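Local coordinates for surface glycoprotein (Trypanosoma brucei, PDB 5KLH) that is a surface antigen of the procyclic, insect-stage parasite whose bilobed ectodomain, the part described here, may act as a sensor, at residues T32-K37 and A60-S65. Sequence-based numbering, arbitrary orientation.
Sequences TFSDVK and ATVPVS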
ATOM      1  N   THR A  32       1.928  22.535  -1.945  1.00  9.03           N
ATOM      2  CA  THR A  32       2.441  21.950  -3.186  1.00  9.87           C
ATOM      3  C   THR A  32       3.065  20.580  -2.979  1.00 12.72           C
ATOM      4  O   THR A  32       3.548  20.259  -1.893  1.00 10.94           O
ATOM      5  CB  THR A  32       3.503  22.851  -3.864  1.00 13.71           C
ATOM      6  OG1 THR A  32       4.512  23.200  -2.907  1.00 16.14           O
ATOM      7  CG2 THR A  32       2.881  24.120  -4.429  1.00 18.27           C
ATOM      8  N   PHE A  33       3.053  19.786  -4.044  1.00 12.25           N
ATOM      9  CA  PHE A  33       3.831  18.562  -4.137  1.00 14.04           C
ATOM     10  C   PHE A  33       4.836  18.787  -5.259  1.00 11.35           C
ATOM     11  O   PHE A  33       4.438  18.927  -6.409  1.00 12.22           O
ATOM     12  CB  PHE A  33       2.955  17.338  -4.441  1.00 12.15           C
ATOM     13  CG  PHE A  33       2.061  16.908  -3.303  1.00 11.20           C
ATOM     14  CD1 PHE A  33       2.545  16.087  -2.289  1.00 14.13           C
ATOM     15  CD2 PHE A  33       0.727  17.282  -3.275  1.00 12.71           C
ATOM     16  CE1 PHE A  33       1.708  15.672  -1.245  1.00 16.64           C
ATOM     17  CE2 PHE A  33      -0.107  16.870  -2.243  1.00 14.13           C
ATOM     18  CZ  PHE A  33       0.374  16.064  -1.237  1.00 11.30           C
ATOM     19  N   SER A  34       6.122  18.829  -4.920  1.00 10.86           N
ATOM     20  CA  SER A  34       7.171  19.122  -5.892  1.00 12.65           C
ATOM     21  C   SER A  34       6.762  20.293  -6.797  1.00 15.44           C
ATOM     22  O   SER A  34       6.801  20.182  -8.032  1.00 15.81           O
ATOM     23  CB  SER A  34       7.494  17.878  -6.726  1.00 13.72           C
ATOM     24  OG  SER A  34       8.037  16.868  -5.889  1.00 13.68           O
ATOM     25  N   ASP A  35       6.347  21.382  -6.147  1.00 15.83           N
ATOM     26  CA  ASP A  35       5.960  22.644  -6.778  1.00 18.47           C
ATOM     27  C   ASP A  35       4.666  22.581  -7.586  1.00 18.76           C
ATOM     28  O   ASP A  35       4.277  23.575  -8.205  1.00 19.60           O
ATOM     29  CB  ASP A  35       7.091  23.152  -7.663  1.00 18.75           C
ATOM     30  CG  ASP A  35       8.388  23.273  -6.915  1.00 25.05           C
ATOM     31  OD1 ASP A  35       8.387  23.910  -5.840  1.00 26.00           O
ATOM     32  OD2 ASP A  35       9.391  22.699  -7.384  1.00 32.76           O
ATOM     33  N   VAL A  36       3.975  21.443  -7.567  1.00 15.37           N
ATOM     34  CA  VAL A  36       2.649  21.403  -8.186  1.00 13.22           C
ATOM     35  C   VAL A  36       1.573  21.713  -7.145  1.00 18.05           C
ATOM     36  O   VAL A  36       1.581  21.148  -6.053  1.00 13.27           O
ATOM     37  CB  VAL A  36       2.359  20.035  -8.837  1.00 11.38           C
ATOM     38  CG1 VAL A  36       0.985  20.051  -9.516  1.00 14.72           C
ATOM     39  CG2 VAL A  36       3.430  19.693  -9.856  1.00 14.12           C
ATOM     40  N   LYS A  37       0.652  22.618  -7.474  1.00 13.73           N
ATOM     41  CA  LYS A  37      -0.371  23.040  -6.515  1.00 10.90           C
ATOM     42  C   LYS A  37      -1.238  21.876  -6.040  1.00 12.56           C
ATOM     43  O   LYS A  37      -1.784  21.140  -6.859  1.00 15.05           O
ATOM     44  CB  LYS A  37      -1.277  24.109  -7.126  1.00 19.68           C
ATOM     45  CG  LYS A  37      -2.316  24.637  -6.150  1.00 17.12           C
ATOM     46  CD  LYS A  37      -3.120  25.775  -6.760  1.00 18.37           C
ATOM     47  CE  LYS A  37      -4.054  26.367  -5.723  1.00 21.41           C
ATOM     48  NZ  LYS A  37      -4.770  27.579  -6.223  1.00 32.84           N
ATOM     49  N   ALA A  60      -1.887  16.094  -5.741  1.00 12.33           N
ATOM     50  CA  ALA A  60      -1.458  16.762  -6.945  1.00 12.67           C
ATOM     51  C   ALA A  60      -0.891  15.710  -7.876  1.00 12.36           C
ATOM     52  O   ALA A  60      -0.414  14.666  -7.421  1.00 12.18           O
ATOM     53  CB  ALA A  60      -0.424  17.856  -6.628  1.00 14.96           C
ATOM     54  N   THR A  61      -0.972  15.976  -9.176  1.00 11.80           N
ATOM     55  CA  THR A  61      -0.349  15.118 -10.180  1.00 11.65           C
ATOM     56  C   THR A  61       1.032  15.674 -10.492  1.00 14.51           C
ATOM     57  O   THR A  61       1.163  16.817 -10.935  1.00 17.39           O
ATOM     58  CB  THR A  61      -1.195  15.043 -11.455  1.00 10.86           C
ATOM     59  OG1 THR A  61      -2.470  14.481 -11.133  1.00 20.14           O
ATOM     60  CG2 THR A  61      -0.523  14.164 -12.501  1.00 12.98           C
ATOM     61  N   VAL A  62       2.063  14.881 -10.212  1.00  9.48           N
ATOM     62  CA  VAL A  62       3.435  15.313 -10.400  1.00 12.68           C
ATOM     63  C   VAL A  62       3.998  14.720 -11.677  1.00 13.97           C
ATOM     64  O   VAL A  62       3.993  13.511 -11.848  1.00 13.32           O
ATOM     65  CB  VAL A  62       4.319  14.895  -9.205  1.00 10.92           C
ATOM     66  CG1 VAL A  62       5.739  15.335  -9.431  1.00 14.60           C
ATOM     67  CG2 VAL A  62       3.773  15.503  -7.916  1.00 14.07           C
ATOM     68  N   PRO A  63       4.474  15.570 -12.594  1.00 11.99           N
ATOM     69  CA  PRO A  63       5.058  14.977 -13.800  1.00 13.46           C
ATOM     70  C   PRO A  63       6.342  14.226 -13.474  1.00 14.81           C
ATOM     71  O   PRO A  63       7.077  14.640 -12.587  1.00 15.98           O
ATOM     72  CB  PRO A  63       5.333  16.196 -14.688  1.00 17.73           C
ATOM     73  CG  PRO A  63       5.496  17.337 -13.712  1.00 23.38           C
ATOM     74  CD  PRO A  63       4.541  17.042 -12.592  1.00 17.80           C
ATOM     75  N   VAL A  64       6.611  13.132 -14.173  1.00 13.84           N
ATOM     76  CA  VAL A  64       7.865  12.425 -13.947  1.00 15.94           C
ATOM     77  C   VAL A  64       9.047  13.284 -14.422  1.00 20.62           C
ATOM     78  O   VAL A  64      10.064  13.422 -13.726  1.00 18.61           O
ATOM     79  CB  VAL A  64       7.850  11.055 -14.649  1.00 15.78           C
ATOM     80  CG1 VAL A  64       9.238  10.465 -14.745  1.00 16.71           C
ATOM     81  CG2 VAL A  64       6.933  10.113 -13.893  1.00 14.87           C
ATOM     82  N   SER A  65       8.894  13.882 -15.598  1.00 19.40           N
ATOM     83  CA  SER A  65       9.929  14.764 -16.147  1.00 18.50           C
ATOM     84  C   SER A  65      10.213  15.951 -15.229  1.00 18.11           C
ATOM     85  O   SER A  65       9.305  16.709 -14.858  1.00 20.60           O
ATOM     86  CB  SER A  65       9.524  15.264 -17.536  1.00 24.55           C
ATOM     87  OG  SER A  65      10.598  15.962 -18.143  1.00 33.45           O
TER
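Phe33 reaches Ala60 with its ring, CD2 coming to 3.6 Å from Ala60 CB. Its chi1 of -70° sets CG beside the backbone N, anti to its own carbonyl carbon. CE2 lies 4.0 Å from Ala60 N, and the ring is buried among Val75, Val77, Val200 and Leu202 of the neighbouring strands. Phe33 CB also meets Val62 CG2 at 4.0 Å. Next comes Ser34, which meets the second segment through its CB, 4.1 Å from Val62 CG1, while the buried OG is satisfied by the backbone of Lys76 and Val74. Phe33 to Val36 form a type I' turn, a tight two-residue reversal closed by paired backbone bonds between Phe33 and Val36, and it joins strand 31-33 to strand 36-47. Strand 36-47 in turn forms an antiparallel hairpin with strand 51-63; the contact lies at the open end of that hairpin, away from the loop joining its strands, without a hydrogen bond between 32-37 and 60-65. Both methyls of Val36 approach Thr61 O, CG1 at 3.5 Å and CG2 at 3.8 Å. CG1, anti to the backbone N (chi1 -178°), also touches Ala60 CB, and CG2 lies 4.0 Å from Pro63 CD, the two side chains running in opposite senses. Lys37 turns its CB away from 60-65 and makes its contact through the carbonyl O, 3.6 Å from Ala60 CB.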